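Local coordinates for glutathione S-transferase family protein (Populus trichocarpa, PDB 5F06) that binds glutathione and, as a Phi-class glutathione transferase, probably transfers it to electrophilic compounds such as organic halides, at residues 135-140 / 179-184; 105-110 / 141-146; 153-158 / 195-200. One frame throughout, in Å; residues are numbered along the deposited sequence.

Contact 1: 135-140 / 179-184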
loop_
_atom_site.group_PDB
_atom_site.type_symbol
_atom_site.label_atom_id
_atom_site.label_comp_id
_atom_site.label_asym_id
_atom_site.label_seq_id
_atom_site.Cartn_x
_atom_site.Cartn_y
_atom_site.Cartn_z
ATOM N N ASP A 135 -7.924 -17.299 11.692
ATOM C CA ASP A 135 -8.502 -15.963 11.617
ATOM C C ASP A 135 -8.235 -15.310 10.261
ATOM O O ASP A 135 -9.129 -14.725 9.649
ATOM C CB ASP A 135 -7.940 -15.088 12.734
ATOM C CG ASP A 135 -8.500 -13.684 12.715
ATOM O OD1 ASP A 135 -9.713 -13.526 12.460
ATOM O OD2 ASP A 135 -7.724 -12.735 12.957
ATOM N N ASN A 136 -7.000 -15.415 9.790
ATOM C CA ASN A 136 -6.614 -14.745 8.557
ATOM C C ASN A 136 -7.043 -15.527 7.315
ATOM O O ASN A 136 -7.234 -14.947 6.246
ATOM C CB ASN A 136 -5.109 -14.499 8.547
ATOM C CG ASN A 136 -4.708 -13.344 9.448
ATOM O OD1 ASN A 136 -4.864 -12.179 9.084
ATOM N ND2 ASN A 136 -4.196 -13.661 10.633
ATOM N N VAL A 137 -7.206 -16.841 7.456
ATOM C CA VAL A 137 -7.776 -17.645 6.382
ATOM C C VAL A 137 -9.220 -17.194 6.155
ATOM O O VAL A 137 -9.688 -17.118 5.017
ATOM C CB VAL A 137 -7.711 -19.160 6.704
ATOM C CG1 VAL A 137 -8.688 -19.957 5.852
ATOM C CG2 VAL A 137 -6.298 -19.679 6.501
ATOM N N GLU A 138 -9.916 -16.877 7.244
ATOM C CA GLU A 138 -11.277 -16.365 7.159
ATOM C C GLU A 138 -11.284 -14.995 6.481
ATOM O O GLU A 138 -12.106 -14.730 5.601
ATOM C CB GLU A 138 -11.900 -16.278 8.550
ATOM C CG GLU A 138 -13.352 -15.847 8.563
ATOM C CD GLU A 138 -13.970 -15.964 9.941
ATOM O OE1 GLU A 138 -13.674 -15.109 10.802
ATOM O OE2 GLU A 138 -14.739 -16.921 10.169
ATOM N N LYS A 139 -10.357 -14.135 6.891
ATOM C CA LYS A 139 -10.239 -12.799 6.313
ATOM C C LYS A 139 -9.872 -12.866 4.834
ATOM O O LYS A 139 -10.444 -12.147 4.017
ATOM C CB LYS A 139 -9.197 -11.977 7.072
ATOM C CG LYS A 139 -9.650 -11.543 8.456
ATOM C CD LYS A 139 -8.549 -10.802 9.201
ATOM C CE LYS A 139 -9.044 -10.285 10.543
ATOM N NZ LYS A 139 -7.947 -9.698 11.359
ATOM N N LEU A 140 -8.919 -13.724 4.490
ATOM C CA LEU A 140 -8.496 -13.851 3.101
ATOM C C LEU A 140 -9.628 -14.397 2.242
ATOM O O LEU A 140 -9.794 -13.991 1.092
ATOM C CB LEU A 140 -7.271 -14.755 2.982
ATOM C CG LEU A 140 -6.696 -14.900 1.566
ATOM C CD1 LEU A 140 -6.348 -13.548 0.981
ATOM C CD2 LEU A 140 -5.476 -15.806 1.580
ATOM N N THR A 179 0.702 -24.738 1.558
ATOM C CA THR A 179 0.133 -25.028 2.872
ATOM C C THR A 179 -1.311 -25.524 2.752
ATOM O O THR A 179 -1.902 -25.471 1.672
ATOM C CB THR A 179 0.155 -23.777 3.787
ATOM O OG1 THR A 179 -0.921 -22.897 3.439
ATOM C CG2 THR A 179 1.485 -23.032 3.678
ATOM N N PRO A 180 -1.889 -26.002 3.865
ATOM C CA PRO A 180 -3.304 -26.398 3.835
ATOM C C PRO A 180 -4.234 -25.236 3.484
ATOM O O PRO A 180 -5.343 -25.463 2.995
ATOM C CB PRO A 180 -3.562 -26.888 5.263
ATOM C CG PRO A 180 -2.229 -27.305 5.769
ATOM C CD PRO A 180 -1.256 -26.341 5.154
ATOM N N ALA A 181 -3.778 -24.011 3.734
ATOM C CA ALA A 181 -4.571 -22.820 3.446
ATOM C C ALA A 181 -4.755 -22.611 1.943
ATOM O O ALA A 181 -5.503 -21.734 1.524
ATOM C CB ALA A 181 -3.930 -21.589 4.076
ATOM N N ALA A 182 -4.075 -23.418 1.134
ATOM C CA ALA A 182 -4.294 -23.427 -0.313
ATOM C C ALA A 182 -5.774 -23.603 -0.663
ATOM O O ALA A 182 -6.209 -23.225 -1.751
ATOM C CB ALA A 182 -3.478 -24.532 -0.954
ATOM N N SER A 183 -6.539 -24.180 0.262
ATOM C CA SER A 183 -7.954 -24.464 0.038
ATOM C C SER A 183 -8.787 -23.224 -0.299
ATOM O O SER A 183 -9.773 -23.326 -1.034
ATOM C CB SER A 183 -8.550 -25.158 1.266
ATOM O OG SER A 183 -8.375 -24.381 2.441
ATOM N N VAL A 184 -8.407 -22.059 0.227
ATOM C CA VAL A 184 -9.192 -20.851 -0.031
ATOM C C VAL A 184 -9.105 -20.465 -1.506
ATOM O O VAL A 184 -10.046 -19.903 -2.059
ATOM C CB VAL A 184 -8.750 -19.649 0.841
ATOM C CG1 VAL A 184 -8.898 -19.976 2.308
ATOM C CG2 VAL A 184 -7.323 -19.217 0.527
#

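Contact 2: 105-110 / 141-146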
loop_
_atom_site.group_PDB
_atom_site.type_symbol
_atom_site.label_atom_id
_atom_site.label_comp_id
_atom_site.label_asym_id
_atom_site.label_seq_id
_atom_site.Cartn_x
_atom_site.Cartn_y
_atom_site.Cartn_z
ATOM N N HIS A 105 -3.664 -3.151 0.762
ATOM C CA HIS A 105 -4.445 -2.825 1.961
ATOM C C HIS A 105 -5.503 -3.855 2.324
ATOM O O HIS A 105 -6.088 -3.777 3.407
ATOM C CB HIS A 105 -5.111 -1.459 1.791
ATOM C CG HIS A 105 -4.134 -0.330 1.704
ATOM N ND1 HIS A 105 -3.637 0.310 2.818
ATOM C CD2 HIS A 105 -3.541 0.252 0.637
ATOM C CE1 HIS A 105 -2.791 1.251 2.438
ATOM N NE2 HIS A 105 -2.713 1.234 1.120
ATOM N N ARG A 106 -5.744 -4.813 1.432
ATOM C CA ARG A 106 -6.756 -5.840 1.672
ATOM C C ARG A 106 -6.206 -7.266 1.530
ATOM O O ARG A 106 -6.385 -8.082 2.430
ATOM C CB ARG A 106 -7.942 -5.627 0.731
ATOM C CG ARG A 106 -8.571 -4.245 0.890
ATOM C CD ARG A 106 -9.865 -4.096 0.128
ATOM N NE ARG A 106 -10.497 -2.802 0.399
ATOM C CZ ARG A 106 -11.281 -2.550 1.443
ATOM N NH1 ARG A 106 -11.543 -3.498 2.337
ATOM N NH2 ARG A 106 -11.808 -1.344 1.598
ATOM N N TYR A 107 -5.525 -7.569 0.428
ATOM C CA TYR A 107 -5.004 -8.917 0.221
ATOM C C TYR A 107 -3.787 -9.203 1.115
ATOM O O TYR A 107 -3.771 -10.193 1.850
ATOM C CB TYR A 107 -4.637 -9.130 -1.248
ATOM C CG TYR A 107 -4.411 -10.575 -1.649
ATOM C CD1 TYR A 107 -3.151 -11.156 -1.556
ATOM C CD2 TYR A 107 -5.451 -11.349 -2.143
ATOM C CE1 TYR A 107 -2.938 -12.474 -1.932
ATOM C CE2 TYR A 107 -5.248 -12.665 -2.524
ATOM C CZ TYR A 107 -3.992 -13.221 -2.419
ATOM O OH TYR A 107 -3.796 -14.530 -2.793
ATOM N N ASN A 108 -2.782 -8.336 1.069
ATOM C CA ASN A 108 -1.523 -8.623 1.755
ATOM C C ASN A 108 -1.649 -8.713 3.283
ATOM O O ASN A 108 -1.036 -9.588 3.894
ATOM C CB ASN A 108 -0.464 -7.581 1.396
ATOM C CG ASN A 108 0.922 -7.989 1.863
ATOM O OD1 ASN A 108 1.446 -9.030 1.456
ATOM N ND2 ASN A 108 1.518 -7.181 2.730
ATOM N N PRO A 109 -2.434 -7.817 3.905
ATOM C CA PRO A 109 -2.549 -7.889 5.368
ATOM C C PRO A 109 -3.217 -9.177 5.852
ATOM O O PRO A 109 -3.059 -9.535 7.018
ATOM C CB PRO A 109 -3.403 -6.666 5.719
ATOM C CG PRO A 109 -3.268 -5.747 4.565
ATOM C CD PRO A 109 -3.120 -6.632 3.366
ATOM N N ALA A 110 -3.947 -9.852 4.967
ATOM C CA ALA A 110 -4.623 -11.099 5.310
ATOM C C ALA A 110 -3.759 -12.325 4.993
ATOM O O ALA A 110 -3.766 -13.296 5.745
ATOM C CB ALA A 110 -5.963 -11.189 4.577
ATOM N N GLY A 141 -10.404 -15.316 2.807
ATOM C CA GLY A 141 -11.539 -15.889 2.107
ATOM C C GLY A 141 -12.532 -14.822 1.684
ATOM O O GLY A 141 -13.088 -14.881 0.587
ATOM N N LYS A 142 -12.743 -13.837 2.549
ATOM C CA LYS A 142 -13.695 -12.767 2.264
ATOM C C LYS A 142 -13.159 -11.823 1.188
ATOM O O LYS A 142 -13.917 -11.339 0.346
ATOM C CB LYS A 142 -14.028 -12.005 3.544
ATOM C CG LYS A 142 -15.158 -12.649 4.331
ATOM C CD LYS A 142 -15.207 -12.178 5.773
ATOM C CE LYS A 142 -16.430 -12.739 6.478
ATOM N NZ LYS A 142 -16.259 -12.768 7.956
ATOM N N VAL A 143 -11.855 -11.571 1.206
ATOM C CA VAL A 143 -11.231 -10.837 0.113
ATOM C C VAL A 143 -11.388 -11.642 -1.174
ATOM O O VAL A 143 -11.737 -11.092 -2.221
ATOM C CB VAL A 143 -9.737 -10.559 0.377
ATOM C CG1 VAL A 143 -9.091 -9.895 -0.830
ATOM C CG2 VAL A 143 -9.574 -9.687 1.608
ATOM N N LEU A 144 -11.148 -12.948 -1.090
ATOM C CA LEU A 144 -11.181 -13.795 -2.276
ATOM C C LEU A 144 -12.596 -13.984 -2.809
ATOM O O LEU A 144 -12.771 -14.342 -3.974
ATOM C CB LEU A 144 -10.546 -15.156 -1.989
ATOM C CG LEU A 144 -9.017 -15.174 -1.887
ATOM C CD1 LEU A 144 -8.538 -16.585 -1.554
ATOM C CD2 LEU A 144 -8.341 -14.673 -3.166
ATOM N N ASP A 145 -13.603 -13.762 -1.968
ATOM C CA ASP A 145 -14.988 -13.799 -2.431
ATOM C C ASP A 145 -15.231 -12.658 -3.417
ATOM O O ASP A 145 -15.948 -12.817 -4.405
ATOM C CB ASP A 145 -15.970 -13.699 -1.264
ATOM C CG ASP A 145 -16.033 -14.966 -0.431
ATOM O OD1 ASP A 145 -15.603 -16.040 -0.908
ATOM O OD2 ASP A 145 -16.537 -14.889 0.709
ATOM N N ILE A 146 -14.630 -11.506 -3.141
ATOM C CA ILE A 146 -14.734 -10.362 -4.039
ATOM C C ILE A 146 -13.930 -10.627 -5.315
ATOM O O ILE A 146 -14.373 -10.287 -6.415
ATOM C CB ILE A 146 -14.235 -9.066 -3.365
ATOM C CG1 ILE A 146 -15.029 -8.778 -2.088
ATOM C CG2 ILE A 146 -14.324 -7.876 -4.330
ATOM C CD1 ILE A 146 -16.513 -8.515 -2.309
#

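Contact 3: 153-158 / 195-200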
loop_
_atom_site.group_PDB
_atom_site.type_symbol
_atom_site.label_atom_id
_atom_site.label_comp_id
_atom_site.label_asym_id
_atom_site.label_seq_id
_atom_site.Cartn_x
_atom_site.Cartn_y
_atom_site.Cartn_z
ATOM N N SER A 153 -15.885 -11.621 -14.233
ATOM C CA SER A 153 -16.180 -10.561 -15.195
ATOM C C SER A 153 -15.011 -10.300 -16.148
ATOM O O SER A 153 -15.208 -10.094 -17.345
ATOM C CB SER A 153 -16.536 -9.271 -14.452
ATOM O OG SER A 153 -16.352 -8.136 -15.279
ATOM N N THR A 154 -13.798 -10.306 -15.601
ATOM C CA THR A 154 -12.588 -10.016 -16.372
ATOM C C THR A 154 -11.538 -11.099 -16.136
ATOM O O THR A 154 -11.551 -11.763 -15.099
ATOM C CB THR A 154 -11.995 -8.635 -16.001
ATOM O OG1 THR A 154 -11.735 -8.574 -14.591
ATOM C CG2 THR A 154 -12.957 -7.515 -16.384
ATOM N N LYS A 155 -10.635 -11.275 -17.098
ATOM C CA LYS A 155 -9.631 -12.333 -17.020
ATOM C C LYS A 155 -8.702 -12.151 -15.824
ATOM O O LYS A 155 -8.302 -13.125 -15.182
ATOM C CB LYS A 155 -8.798 -12.380 -18.302
ATOM C CG LYS A 155 -9.491 -13.042 -19.483
ATOM C CD LYS A 155 -8.520 -13.343 -20.621
ATOM C CE LYS A 155 -7.437 -14.337 -20.209
ATOM N NZ LYS A 155 -7.994 -15.558 -19.553
ATOM N N TYR A 156 -8.365 -10.897 -15.535
ATOM C CA TYR A 156 -7.431 -10.558 -14.468
ATOM C C TYR A 156 -8.088 -9.507 -13.571
ATOM O O TYR A 156 -9.224 -9.108 -13.820
ATOM C CB TYR A 156 -6.104 -10.070 -15.065
ATOM C CG TYR A 156 -5.489 -11.091 -16.007
ATOM C CD1 TYR A 156 -4.682 -12.116 -15.524
ATOM C CD2 TYR A 156 -5.740 -11.047 -17.372
ATOM C CE1 TYR A 156 -4.135 -13.064 -16.380
ATOM C CE2 TYR A 156 -5.197 -11.989 -18.235
ATOM C CZ TYR A 156 -4.395 -12.994 -17.734
ATOM O OH TYR A 156 -3.857 -13.936 -18.586
ATOM N N LEU A 157 -7.401 -9.072 -12.522
ATOM C CA LEU A 157 -8.032 -8.221 -11.520
ATOM C C LEU A 157 -8.398 -6.828 -12.033
ATOM O O LEU A 157 -9.461 -6.307 -11.695
ATOM C CB LEU A 157 -7.126 -8.086 -10.291
ATOM C CG LEU A 157 -6.971 -9.329 -9.401
ATOM C CD1 LEU A 157 -5.907 -9.075 -8.345
ATOM C CD2 LEU A 157 -8.288 -9.742 -8.737
ATOM N N ALA A 158 -7.532 -6.221 -12.842
ATOM C CA ALA A 158 -7.752 -4.841 -13.277
ATOM C C ALA A 158 -8.493 -4.754 -14.609
ATOM O O ALA A 158 -8.859 -3.661 -15.046
ATOM C CB ALA A 158 -6.422 -4.105 -13.379
ATOM N N TRP A 195 -5.094 -17.987 -10.636
ATOM C CA TRP A 195 -3.813 -18.313 -10.020
ATOM C C TRP A 195 -2.964 -19.216 -10.912
ATOM O O TRP A 195 -1.772 -18.973 -11.108
ATOM C CB TRP A 195 -4.024 -18.995 -8.670
ATOM C CG TRP A 195 -2.774 -19.626 -8.171
ATOM C CD1 TRP A 195 -2.527 -20.960 -8.033
ATOM C CD2 TRP A 195 -1.579 -18.951 -7.772
ATOM N NE1 TRP A 195 -1.250 -21.157 -7.563
ATOM C CE2 TRP A 195 -0.648 -19.939 -7.393
ATOM C CE3 TRP A 195 -1.205 -17.604 -7.695
ATOM C CZ2 TRP A 195 0.633 -19.624 -6.938
ATOM C CZ3 TRP A 195 0.068 -17.294 -7.242
ATOM C CH2 TRP A 195 0.970 -18.300 -6.870
ATOM N N GLU A 196 -3.590 -20.262 -11.442
ATOM C CA GLU A 196 -2.904 -21.221 -12.300
ATOM C C GLU A 196 -2.387 -20.532 -13.557
ATOM O O GLU A 196 -1.349 -20.909 -14.102
ATOM C CB GLU A 196 -3.845 -22.381 -12.643
ATOM C CG GLU A 196 -4.132 -23.276 -11.440
ATOM C CD GLU A 196 -5.330 -24.187 -11.620
ATOM O OE1 GLU A 196 -6.107 -24.008 -12.586
ATOM O OE2 GLU A 196 -5.494 -25.092 -10.777
ATOM N N ASP A 197 -3.113 -19.509 -13.996
ATOM C CA ASP A 197 -2.712 -18.693 -15.137
ATOM C C ASP A 197 -1.463 -17.865 -14.814
ATOM O O ASP A 197 -0.415 -18.054 -15.429
ATOM C CB ASP A 197 -3.873 -17.777 -15.554
ATOM C CG ASP A 197 -3.555 -16.912 -16.770
ATOM O OD1 ASP A 197 -2.392 -16.882 -17.228
ATOM O OD2 ASP A 197 -4.486 -16.241 -17.266
ATOM N N ILE A 198 -1.573 -16.945 -13.857
ATOM C CA ILE A 198 -0.485 -16.004 -13.615
ATOM C C ILE A 198 0.754 -16.711 -13.059
ATOM O O ILE A 198 1.878 -16.299 -13.341
ATOM C CB ILE A 198 -0.916 -14.854 -12.663
ATOM C CG1 ILE A 198 -1.251 -15.377 -11.262
ATOM C CG2 ILE A 198 -2.100 -14.095 -13.268
ATOM C CD1 ILE A 198 -1.543 -14.277 -10.235
ATOM N N SER A 199 0.562 -17.788 -12.303
ATOM C CA SER A 199 1.693 -18.513 -11.720
ATOM C C SER A 199 2.443 -19.376 -12.747
ATOM O O SER A 199 3.523 -19.899 -12.448
ATOM C CB SER A 199 1.220 -19.384 -10.549
ATOM O OG SER A 199 0.370 -20.441 -10.969
ATOM N N SER A 200 1.885 -19.517 -13.951
ATOM C CA SER A 200 2.530 -20.294 -15.007
ATOM C C SER A 200 3.178 -19.401 -16.070
ATOM O O SER A 200 3.708 -19.900 -17.057
ATOM C CB SER A 200 1.525 -21.248 -15.673
ATOM O OG SER A 200 0.512 -20.537 -16.366
HETATM O O HOH W 1 -6.757 -15.509 -15.594
HETATM O O HOH W 2 -1.124 -14.706 -18.277
#

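Contact 1: 135-140 / 179-184
Val137 and Val184 meet through branches that their torsions set facing one another. Val137 turns CG1 trans to its backbone N (chi1 161°) and CG2 trans to its carbonyl carbon, which spreads the two methyls along the neighbouring segment. In Val184, chi1 of -60° sends CG1 opposite the carbonyl carbon and tucks CG2 between N and C. The two CG1 methyls therefore touch, Val137 CG1 lying 3.6 Å from Val184 CG1, with the side chains passing at a slant. The other branch of Val137 goes to a smaller partner, its CG2 resting 3.9 Å from Ala181 CB. One helical turn on, Leu140 brings CD2 to 4.0 Å from Val184 CG2, crossing it at about a right angle. Val184 is thus held by both of its methyls, one against each residue of a Val137–Leu140 ridge on the helix.

No hydrogen bond joins the segments; the polar groups bond within their own segment or to residues nearby in the chain. At the start of 179-184 an ST turn is closed by a weak bond, 3.1 Å from Ala181 N to Thr179 OG1, and the Thr179 hydroxyl is also bonded to Leu176 O. Leu176 packs against both Ala181 and Val184, while Ile114 of helix 90-120 reaches Val137. The result is a small, largely buried aliphatic layer between helix 130-153 and the turn entering helix 183-186, part of the all-helical C-terminal domain of the glutathione transferase fold.

Contact 2: 105-110 / 141-146
Apolar contacts join Tyr107 to Val143 and Leu144. Leu144 CD2 comes to the ring edge of Tyr107 in the ring plane, 3.7 Å from Tyr107 CE2, the two side chains meeting at a slant. Val143 CG1 stands 4.1 Å from Tyr107 CD2 and approaches obliquely, its side chain roughly perpendicular to that of the tyrosine. With chi1 at -166°, Tyr107 has CG opposite the backbone N, and this carries the ring across toward the two aliphatic residues.

A second kind of contact is between methyl and backbone: Val143 CG2 sits 3.7 Å from Arg106 O. Here the helix has a wider pi-type turn at 105-107 and a kink just beyond, where Pro109 has no amide hydrogen to give.

The polar groups find partners outside the two segments. Tyr107 OH is hydrogen-bonded to Thr173 OG1, which fixes the far end of the ring. Arg106 starts toward Val143 and then leads away: its NE forms a salt bridge with Glu65 of the second subunit and its NH2 a hydrogen bond with Gln52 of that subunit. Both of those residues belong to the glutathione pocket, and the Arg106 side chain itself lies about 4 Å from a bound glutathione.

The axes of the segments 105-110 and 141-146 approach to 9.7 Å and run roughly antiparallel, at 145°. Tyr107 reaches across to helix 130-153, where it also lies nearly parallel to the ring of Tyr147, and it meets His169 edge-to-face. Thr173 links it to helix 170-176, and Arg106 faces the subunit interface.

Contact 3: 153-158 / 195-200
Asp197 OD2 is gripped by Tyr156 OH, 2.7 Å away in a weak hydrogen bond, and by a water that donates to it. That water also donates to Lys155 O, 2.9 Å off, tying the carboxylate to the loop backbone. A second water donates to Asp197 OD1 and is hydrogen-bonded to Tyr156 OH, whose proton could go to an acceptor other than Asp197 OD2. Ring and carboxylate planes are turned 57° apart. Lys155 NZ stays 4.2 Å from Asp197 OD2, too far for a salt bridge, but its charge might favour the ionised acid.

Further back along the ring, Ile198 CG2 meets the edge of Tyr156 in its plane, 3.9 Å from Tyr156 CE1. Asp197 points CG trans to its backbone N (chi1 -178°), extending the carboxylate out to the loop. A phenylalanine in place of Tyr156 would probably cost Asp197 OD2 its bond to the tyrosine hydroxyl and the second water its tie to the loop.

Trp194 packs against Tyr156 and Leu157, and Ile198 on Leu170. The contact thus fastens the loop between helices 130-153 and 164-167 to the C-terminal end of helix 189-198, beside helix 170-176.

Overall arrangement
All three contacts lie in the helical C-terminal domain. Contacts 1 and 2 have centres 10 Å apart and share helix 130-153, using consecutive stretches of it, 135-140 and 141-146. They touch, among other places where Asn136 meets Ala110, Val184 meets Leu144 and Leu140 meets Tyr107, forming one continuous layer. Contact 3 stands apart, its centre 19 Å from that of contact 1 and 16 Å from that of contact 2, touching neither. Along the chain the segments of contact 1 alternate with those of contacts 2 and 3, whereas contact 2 closes before contact 3 opens. Helix 130-153 and the loop after it thus bind helix 90-120, near the glutathione sites, to helices 183-186 and 189-198.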